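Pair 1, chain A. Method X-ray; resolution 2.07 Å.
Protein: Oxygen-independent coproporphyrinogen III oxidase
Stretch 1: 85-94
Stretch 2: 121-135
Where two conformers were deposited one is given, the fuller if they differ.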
# COMPACT_ATOMS: atom_id res chain seq x y z
N TYR A 85 12.69 -19.07 -6.87
CA TYR A 85 11.57 -18.50 -6.19
C TYR A 85 10.25 -18.85 -6.87
O TYR A 85 9.28 -19.21 -6.19
CB TYR A 85 11.78 -16.98 -6.10
CG TYR A 85 10.74 -16.29 -5.26
CD1 TYR A 85 10.75 -16.45 -3.91
CD2 TYR A 85 9.80 -15.50 -5.82
CE1 TYR A 85 9.80 -15.83 -3.10
CE2 TYR A 85 8.84 -14.82 -5.02
CZ TYR A 85 8.85 -15.02 -3.65
OH TYR A 85 7.94 -14.38 -2.81
N LEU A 86 10.19 -18.77 -8.20
CA LEU A 86 9.03 -19.20 -8.93
C LEU A 86 8.80 -20.70 -8.80
O LEU A 86 7.64 -21.13 -8.81
CB LEU A 86 9.09 -18.83 -10.42
CG LEU A 86 8.97 -17.37 -10.85
CD1 LEU A 86 8.66 -17.15 -12.33
CD2 LEU A 86 8.07 -16.67 -10.08
N ASP A 87 9.85 -21.50 -8.59
CA ASP A 87 9.64 -22.93 -8.28
C ASP A 87 8.82 -23.05 -6.99
O ASP A 87 7.95 -23.90 -6.89
CB ASP A 87 10.93 -23.73 -8.14
CG ASP A 87 11.67 -23.89 -9.43
OD1 ASP A 87 11.08 -23.79 -10.53
OD2 ASP A 87 12.92 -24.16 -9.45
N ALA A 88 9.16 -22.24 -5.99
CA ALA A 88 8.47 -22.26 -4.69
C ALA A 88 7.04 -21.71 -4.78
O ALA A 88 6.14 -22.27 -4.21
CB ALA A 88 9.24 -21.51 -3.67
N LEU A 89 6.86 -20.64 -5.52
CA LEU A 89 5.54 -20.05 -5.78
C LEU A 89 4.63 -21.05 -6.50
O LEU A 89 3.46 -21.21 -6.11
CB LEU A 89 5.61 -18.79 -6.60
CG LEU A 89 6.04 -17.51 -5.88
CD1 LEU A 89 6.18 -16.45 -6.95
CD2 LEU A 89 4.94 -17.13 -4.86
N GLU A 90 5.18 -21.76 -7.47
CA GLU A 90 4.42 -22.85 -8.11
C GLU A 90 3.83 -23.84 -7.07
O GLU A 90 2.68 -24.24 -7.14
CB GLU A 90 5.27 -23.62 -9.11
CG GLU A 90 4.53 -24.82 -9.75
CD GLU A 90 5.32 -25.52 -10.89
OE1 GLU A 90 6.55 -25.33 -11.03
OE2 GLU A 90 4.71 -26.35 -11.65
N GLN A 91 4.66 -24.28 -6.15
CA GLN A 91 4.23 -25.23 -5.13
C GLN A 91 3.20 -24.56 -4.17
O GLN A 91 2.15 -25.14 -3.87
CB GLN A 91 5.41 -25.79 -4.37
CG GLN A 91 6.36 -26.73 -5.17
CD GLN A 91 5.64 -27.80 -5.90
OE1 GLN A 91 4.71 -28.37 -5.37
NE2 GLN A 91 5.97 -27.99 -7.19
N GLU A 92 3.43 -23.32 -3.81
CA GLU A 92 2.46 -22.62 -2.96
C GLU A 92 1.09 -22.51 -3.67
O GLU A 92 0.03 -22.80 -3.06
CB GLU A 92 2.97 -21.23 -2.48
CG GLU A 92 2.08 -20.60 -1.45
CD GLU A 92 2.52 -19.16 -0.98
OE1 GLU A 92 3.53 -18.61 -1.49
OE2 GLU A 92 1.81 -18.61 -0.11
N ILE A 93 1.12 -22.15 -4.94
CA ILE A 93 -0.06 -21.94 -5.72
C ILE A 93 -0.80 -23.27 -5.88
O ILE A 93 -2.06 -23.36 -5.67
CB ILE A 93 0.27 -21.32 -7.08
CG1 ILE A 93 0.66 -19.85 -6.86
CG2 ILE A 93 -0.87 -21.45 -7.99
CD1 ILE A 93 1.45 -19.23 -7.98
N VAL A 94 -0.04 -24.31 -6.17
CA VAL A 94 -0.60 -25.63 -6.37
C VAL A 94 -1.31 -26.16 -5.12
O VAL A 94 -2.30 -26.82 -5.21
CB VAL A 94 0.58 -26.58 -6.89
CG1 VAL A 94 0.45 -27.90 -6.44
CG2 VAL A 94 0.66 -26.43 -8.45
N ALA A 121 10.28 -14.20 -19.70
CA ALA A 121 9.91 -15.61 -19.53
C ALA A 121 9.38 -15.90 -18.12
O ALA A 121 8.40 -16.58 -17.99
CB ALA A 121 11.11 -16.58 -19.86
N GLN A 122 10.00 -15.36 -17.11
CA GLN A 122 9.57 -15.51 -15.73
C GLN A 122 8.18 -14.83 -15.45
O GLN A 122 7.30 -15.41 -14.80
CB GLN A 122 10.66 -14.96 -14.77
CG GLN A 122 11.89 -15.82 -14.82
CD GLN A 122 13.10 -15.17 -14.26
OE1 GLN A 122 13.15 -13.91 -14.11
NE2 GLN A 122 14.17 -15.98 -14.05
N ILE A 123 7.99 -13.64 -15.98
CA ILE A 123 6.70 -12.95 -15.89
C ILE A 123 5.66 -13.85 -16.48
O ILE A 123 4.60 -14.07 -15.89
CB ILE A 123 6.75 -11.63 -16.67
CG1 ILE A 123 7.57 -10.63 -15.90
CG2 ILE A 123 5.35 -11.11 -16.90
CD1 ILE A 123 8.02 -9.44 -16.71
N SER A 124 5.93 -14.37 -17.69
CA SER A 124 4.95 -15.25 -18.34
C SER A 124 4.67 -16.51 -17.55
O SER A 124 3.50 -16.99 -17.48
CB SER A 124 5.38 -15.65 -19.77
OG SER A 124 5.47 -14.53 -20.61
N ARG A 125 5.74 -17.09 -17.01
CA ARG A 125 5.58 -18.30 -16.22
C ARG A 125 4.64 -18.07 -14.98
O ARG A 125 3.77 -18.89 -14.69
CB ARG A 125 6.92 -18.85 -15.74
CG ARG A 125 6.84 -20.12 -14.89
CD ARG A 125 8.21 -20.58 -14.31
NE ARG A 125 7.98 -21.65 -13.36
CZ ARG A 125 8.88 -22.08 -12.50
NH1 ARG A 125 10.07 -21.53 -12.46
NH2 ARG A 125 8.57 -23.09 -11.66
N LEU A 126 4.87 -17.01 -14.25
CA LEU A 126 4.07 -16.75 -13.10
C LEU A 126 2.64 -16.43 -13.45
O LEU A 126 1.73 -16.92 -12.76
CB LEU A 126 4.69 -15.66 -12.24
CG LEU A 126 3.97 -15.28 -10.96
CD1 LEU A 126 3.67 -16.48 -10.06
CD2 LEU A 126 4.77 -14.30 -10.24
N MET A 127 2.42 -15.58 -14.46
CA MET A 127 1.07 -15.25 -14.86
C MET A 127 0.28 -16.50 -15.27
O MET A 127 -0.89 -16.65 -14.97
CB MET A 127 1.04 -14.25 -15.99
CG MET A 127 1.31 -12.88 -15.58
SD MET A 127 0.12 -12.31 -14.28
CE MET A 127 -1.34 -12.91 -14.88
N LYS A 128 0.95 -17.39 -15.99
CA LYS A 128 0.36 -18.64 -16.46
C LYS A 128 -0.03 -19.53 -15.28
O LYS A 128 -1.12 -20.11 -15.27
CB LYS A 128 1.32 -19.36 -17.44
CG LYS A 128 0.84 -20.74 -17.96
CD LYS A 128 1.89 -21.43 -18.86
CE LYS A 128 1.39 -22.78 -19.39
NZ LYS A 128 1.75 -22.94 -20.85
N LEU A 129 0.83 -19.62 -14.28
CA LEU A 129 0.50 -20.39 -13.05
C LEU A 129 -0.78 -19.83 -12.37
O LEU A 129 -1.63 -20.57 -11.91
CB LEU A 129 1.62 -20.31 -12.03
CG LEU A 129 2.82 -21.18 -12.32
CD1 LEU A 129 3.93 -20.77 -11.40
CD2 LEU A 129 2.43 -22.63 -12.14
N LEU A 130 -0.87 -18.52 -12.33
CA LEU A 130 -1.98 -17.82 -11.65
C LEU A 130 -3.26 -18.05 -12.45
O LEU A 130 -4.28 -18.40 -11.86
CB LEU A 130 -1.65 -16.32 -11.47
CG LEU A 130 -0.59 -16.04 -10.43
CD1 LEU A 130 -0.07 -14.62 -10.52
CD2 LEU A 130 -1.08 -16.39 -9.00
N ARG A 131 -3.23 -17.82 -13.78
CA ARG A 131 -4.39 -17.93 -14.67
C ARG A 131 -4.92 -19.35 -14.75
O ARG A 131 -6.09 -19.53 -14.92
CB ARG A 131 -4.11 -17.52 -16.15
CG ARG A 131 -3.94 -16.01 -16.29
CD ARG A 131 -4.00 -15.46 -17.73
NE ARG A 131 -3.73 -14.00 -17.72
CZ ARG A 131 -4.62 -13.00 -17.51
NH1 ARG A 131 -5.93 -13.22 -17.26
NH2 ARG A 131 -4.17 -11.76 -17.56
N GLU A 132 -4.04 -20.32 -14.69
CA GLU A 132 -4.47 -21.69 -14.78
C GLU A 132 -4.95 -22.23 -13.46
O GLU A 132 -5.58 -23.25 -13.47
CB GLU A 132 -3.35 -22.60 -15.33
CG GLU A 132 -3.15 -22.28 -16.80
CD GLU A 132 -2.13 -23.19 -17.48
OE1 GLU A 132 -1.32 -23.84 -16.75
OE2 GLU A 132 -2.13 -23.19 -18.73
N ASN A 133 -4.64 -21.59 -12.35
CA ASN A 133 -5.04 -22.11 -11.05
C ASN A 133 -6.13 -21.32 -10.32
O ASN A 133 -6.68 -21.83 -9.35
CB ASN A 133 -3.82 -22.27 -10.15
CG ASN A 133 -3.02 -23.48 -10.55
OD1 ASN A 133 -3.45 -24.56 -10.28
ND2 ASN A 133 -1.88 -23.29 -11.27
N PHE A 134 -6.41 -20.12 -10.79
CA PHE A 134 -7.50 -19.29 -10.29
C PHE A 134 -8.32 -18.81 -11.49
O PHE A 134 -7.77 -18.65 -12.60
CB PHE A 134 -6.97 -18.04 -9.53
CG PHE A 134 -6.13 -18.35 -8.32
CD1 PHE A 134 -6.71 -18.55 -7.09
CD2 PHE A 134 -4.73 -18.38 -8.40
CE1 PHE A 134 -5.94 -18.78 -5.98
CE2 PHE A 134 -3.96 -18.62 -7.31
CZ PHE A 134 -4.55 -18.82 -6.09
N GLN A 135 -9.59 -18.57 -11.26
CA GLN A 135 -10.48 -18.04 -12.26
C GLN A 135 -10.51 -16.49 -12.24
O GLN A 135 -11.07 -15.89 -11.33
CB GLN A 135 -11.90 -18.61 -12.05
CG GLN A 135 -12.74 -18.45 -13.32
CD GLN A 135 -14.08 -19.20 -13.31
OE1 GLN A 135 -14.26 -20.22 -12.60
NE2 GLN A 135 -15.04 -18.69 -14.13

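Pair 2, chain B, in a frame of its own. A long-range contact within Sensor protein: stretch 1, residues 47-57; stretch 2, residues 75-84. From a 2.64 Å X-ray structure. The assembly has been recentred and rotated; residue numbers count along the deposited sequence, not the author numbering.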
# COMPACT_ATOMS: atom_id res chain seq x y z
N ASP B 47 -27.44 -7.52 17.10
CA ASP B 47 -28.81 -7.76 17.58
C ASP B 47 -29.83 -6.82 16.90
O ASP B 47 -29.71 -5.59 16.97
CB ASP B 47 -28.87 -7.62 19.11
CG ASP B 47 -30.24 -7.98 19.70
OD1 ASP B 47 -30.48 -9.18 19.98
OD2 ASP B 47 -31.08 -7.06 19.88
N ASN B 48 -30.83 -7.42 16.26
CA ASN B 48 -31.85 -6.69 15.49
C ASN B 48 -32.68 -5.70 16.30
O ASN B 48 -33.04 -4.62 15.81
CB ASN B 48 -32.77 -7.67 14.76
CG ASN B 48 -32.05 -8.44 13.64
OD1 ASN B 48 -31.20 -7.90 12.94
ND2 ASN B 48 -32.40 -9.71 13.48
N SER B 49 -32.98 -6.08 17.55
CA SER B 49 -33.70 -5.19 18.47
C SER B 49 -32.90 -3.95 18.79
O SER B 49 -33.41 -2.84 18.65
CB SER B 49 -34.09 -5.93 19.75
OG SER B 49 -35.00 -6.97 19.43
N LYS B 50 -31.65 -4.12 19.20
CA LYS B 50 -30.81 -2.99 19.56
C LYS B 50 -30.72 -2.04 18.36
O LYS B 50 -30.82 -0.82 18.52
CB LYS B 50 -29.42 -3.44 20.01
CG LYS B 50 -28.88 -2.79 21.29
CD LYS B 50 -28.38 -1.36 21.07
N GLN B 51 -30.55 -2.61 17.16
CA GLN B 51 -30.47 -1.77 15.96
C GLN B 51 -31.77 -0.98 15.67
O GLN B 51 -31.71 0.18 15.23
CB GLN B 51 -29.96 -2.56 14.74
CG GLN B 51 -29.43 -1.62 13.65
CD GLN B 51 -28.73 -2.34 12.52
OE1 GLN B 51 -29.25 -3.30 11.96
NE2 GLN B 51 -27.56 -1.86 12.16
N ALA B 52 -32.93 -1.58 15.91
CA ALA B 52 -34.20 -0.83 15.90
C ALA B 52 -34.15 0.30 16.93
O ALA B 52 -34.34 1.48 16.59
CB ALA B 52 -35.40 -1.75 16.15
N GLU B 53 -33.84 -0.05 18.18
CA GLU B 53 -33.67 0.93 19.25
C GLU B 53 -32.75 2.08 18.84
O GLU B 53 -33.09 3.25 19.06
CB GLU B 53 -33.18 0.25 20.54
CG GLU B 53 -34.17 -0.80 21.06
CD GLU B 53 -33.83 -1.32 22.46
OE1 GLU B 53 -33.53 -0.49 23.35
OE2 GLU B 53 -33.88 -2.56 22.66
N ASP B 54 -31.62 1.77 18.21
CA ASP B 54 -30.71 2.81 17.74
C ASP B 54 -31.33 3.67 16.63
O ASP B 54 -31.17 4.89 16.62
CB ASP B 54 -29.37 2.21 17.29
CG ASP B 54 -28.65 1.46 18.42
OD1 ASP B 54 -28.60 1.95 19.57
OD2 ASP B 54 -28.12 0.36 18.16
N VAL B 55 -32.06 3.04 15.71
CA VAL B 55 -32.73 3.82 14.66
C VAL B 55 -33.85 4.69 15.24
O VAL B 55 -33.93 5.88 14.93
CB VAL B 55 -33.23 2.94 13.47
CG1 VAL B 55 -33.90 3.80 12.40
CG2 VAL B 55 -32.09 2.18 12.85
N HIS B 56 -34.69 4.12 16.10
CA HIS B 56 -35.73 4.89 16.78
C HIS B 56 -35.15 6.07 17.56
O HIS B 56 -35.70 7.18 17.51
CB HIS B 56 -36.62 4.02 17.68
CG HIS B 56 -37.50 3.07 16.93
ND1 HIS B 56 -37.93 1.87 17.46
CD2 HIS B 56 -38.03 3.14 15.68
CE1 HIS B 56 -38.70 1.25 16.58
NE2 HIS B 56 -38.77 1.99 15.49
N TYR B 57 -34.03 5.84 18.25
CA TYR B 57 -33.28 6.88 18.97
C TYR B 57 -32.87 8.04 18.05
O TYR B 57 -33.06 9.21 18.39
CB TYR B 57 -32.05 6.27 19.64
CG TYR B 57 -31.15 7.26 20.35
CD1 TYR B 57 -31.11 7.33 21.74
CD2 TYR B 57 -30.32 8.13 19.62
CE1 TYR B 57 -30.28 8.24 22.40
CE2 TYR B 57 -29.49 9.04 20.27
CZ TYR B 57 -29.48 9.10 21.65
OH TYR B 57 -28.65 10.01 22.28
N PRO B 75 -35.48 -8.37 8.85
CA PRO B 75 -35.99 -7.72 10.05
C PRO B 75 -35.77 -6.22 10.07
O PRO B 75 -36.57 -5.51 10.67
CB PRO B 75 -35.18 -8.37 11.17
CG PRO B 75 -34.74 -9.68 10.61
CD PRO B 75 -34.44 -9.36 9.18
N MET B 76 -34.74 -5.74 9.40
CA MET B 76 -34.46 -4.31 9.45
C MET B 76 -35.19 -3.49 8.38
O MET B 76 -35.24 -2.26 8.47
CB MET B 76 -32.95 -4.06 9.38
CG MET B 76 -32.47 -3.03 10.41
SD MET B 76 -32.87 -3.51 12.12
CE MET B 76 -32.25 -5.18 12.16
N THR B 77 -35.75 -4.17 7.38
CA THR B 77 -36.43 -3.49 6.29
C THR B 77 -37.55 -2.56 6.79
O THR B 77 -37.52 -1.36 6.51
CB THR B 77 -36.93 -4.47 5.19
OG1 THR B 77 -35.80 -5.09 4.56
CG2 THR B 77 -37.75 -3.74 4.11
N PRO B 78 -38.53 -3.09 7.56
CA PRO B 78 -39.58 -2.17 8.05
C PRO B 78 -39.00 -0.95 8.77
O PRO B 78 -39.44 0.19 8.53
CB PRO B 78 -40.40 -3.04 9.01
CG PRO B 78 -39.60 -4.31 9.22
CD PRO B 78 -38.75 -4.48 8.01
N ILE B 79 -37.99 -1.18 9.60
CA ILE B 79 -37.38 -0.11 10.39
C ILE B 79 -36.69 0.97 9.54
O ILE B 79 -36.74 2.15 9.88
CB ILE B 79 -36.46 -0.68 11.49
CG1 ILE B 79 -37.29 -1.03 12.72
CG2 ILE B 79 -35.40 0.33 11.91
CD1 ILE B 79 -38.05 -2.33 12.63
N VAL B 80 -36.05 0.59 8.45
CA VAL B 80 -35.45 1.61 7.57
C VAL B 80 -36.54 2.35 6.78
O VAL B 80 -36.43 3.57 6.54
CB VAL B 80 -34.33 1.03 6.66
CG1 VAL B 80 -33.91 2.01 5.59
CG2 VAL B 80 -33.12 0.67 7.50
N GLU B 81 -37.59 1.63 6.38
CA GLU B 81 -38.72 2.24 5.66
C GLU B 81 -39.39 3.36 6.47
O GLU B 81 -39.69 4.42 5.92
CB GLU B 81 -39.73 1.18 5.23
CG GLU B 81 -39.35 0.49 3.92
CD GLU B 81 -40.20 -0.73 3.60
OE1 GLU B 81 -40.09 -1.24 2.47
OE2 GLU B 81 -40.98 -1.18 4.47
N GLU B 82 -39.59 3.12 7.77
CA GLU B 82 -40.05 4.17 8.69
C GLU B 82 -39.22 5.44 8.57
O GLU B 82 -39.75 6.50 8.24
CB GLU B 82 -40.01 3.70 10.14
CG GLU B 82 -40.98 2.59 10.46
CD GLU B 82 -40.88 2.17 11.90
OE1 GLU B 82 -41.28 1.03 12.23
OE2 GLU B 82 -40.39 3.00 12.72
N ALA B 83 -37.92 5.33 8.82
CA ALA B 83 -37.03 6.48 8.69
C ALA B 83 -37.18 7.16 7.33
O ALA B 83 -37.11 8.38 7.23
CB ALA B 83 -35.60 6.08 8.93
N TYR B 84 -37.41 6.37 6.29
CA TYR B 84 -37.58 6.93 4.95
C TYR B 84 -38.92 7.67 4.76
O TYR B 84 -38.93 8.79 4.25
CB TYR B 84 -37.36 5.87 3.86
CG TYR B 84 -37.13 6.42 2.47
CD1 TYR B 84 -35.98 7.14 2.16
CD2 TYR B 84 -38.07 6.21 1.45
CE1 TYR B 84 -35.77 7.65 0.87
CE2 TYR B 84 -37.87 6.70 0.16
CZ TYR B 84 -36.72 7.42 -0.12
OH TYR B 84 -36.52 7.91 -1.40

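Two nearly parallel helices lie side by side in both pairs. In pair 1, helix 85-94 runs at 4° to the helix that starts before residue 121, with axes 10.4 Å apart at closest approach; in pair 2, helices 48-57 and 75-84 run at 2° and 10.3 Å. The N, CA and C atoms of 14 central residues superpose with an RMSD of 0.4 Å. The register is shared in part: A:Glu90 faces A:Leu129 (CA to CA 6.8 Å), and the matching B:Ala52 faces B:Ile79 (CA to CA 6.4 Å).

The best-conserved solution is aliphatic. A:Ile93 matches B:Val55, and A:Leu129 matches B:Ile79, with side-chain centres within 1 Å in each match. In pair 1 the longer A:Ile93 acts as a knob among A:Leu126, A:Leu129, A:Leu130 and A:Asn133; its CD1 lies 3.9 Å from A:Leu130 CD2, and its CG2 3.7 Å from A:Asn133 CB. In pair 2, B:Val55 CB packs 3.7 Å from B:Ile79 CG2, while its CG1 only grazes B:Ala83 CB at 4.5 Å.

At A:Leu126 and B:Met76 the same space is filled differently. A:Leu126 meets three aliphatic side chains: its CD2 is 4.1 Å from A:Leu86 CD2, and its CD1 is 4.0 Å from A:Leu89 CD1 and 4.1 Å from A:Ile93 CD1. The counterparts of A:Leu86 and A:Leu89 are polar, B:Asn48 and B:Gln51. B:Met76 reaches them with its terminal methyl, CE lying 3.0 Å from B:Asn48 OD1 and 3.5 Å from B:Gln51 OE1; both amide groups find hydrogen bonds elsewhere in the structure.

Charge enters at different places. In pair 1, A:Arg125 extends with chi1 to chi3 all t, and its NH2 forms salt bridges with A:Asp87 OD1 (2.8 Å) and A:Glu90 OE1 (3.1 Å). Both carboxylate oxygens lie at the guanidinium edge, where the N-H bonds point, leaving one face to cover A:Leu86 CB, 3.5 Å from A:Arg125 NH1. A:Glu90 also lays its CG 3.9 Å from A:Leu129 CD2. The short B:Ala52 at this position instead rests its CB 4.0 Å from B:Ile79 CG1. One turn on, B:His56, matched to A:Val94, brings its ring edge to B:Glu82, giving a weak hydrogen bond from NE2 to OE2 (3.4 Å). The CA-to-CB bond of A:Val94 points away from the other helix, and it makes no contact with that stretch.

Pair 1 buries 601 Å² between its stretches, pair 2 417 Å².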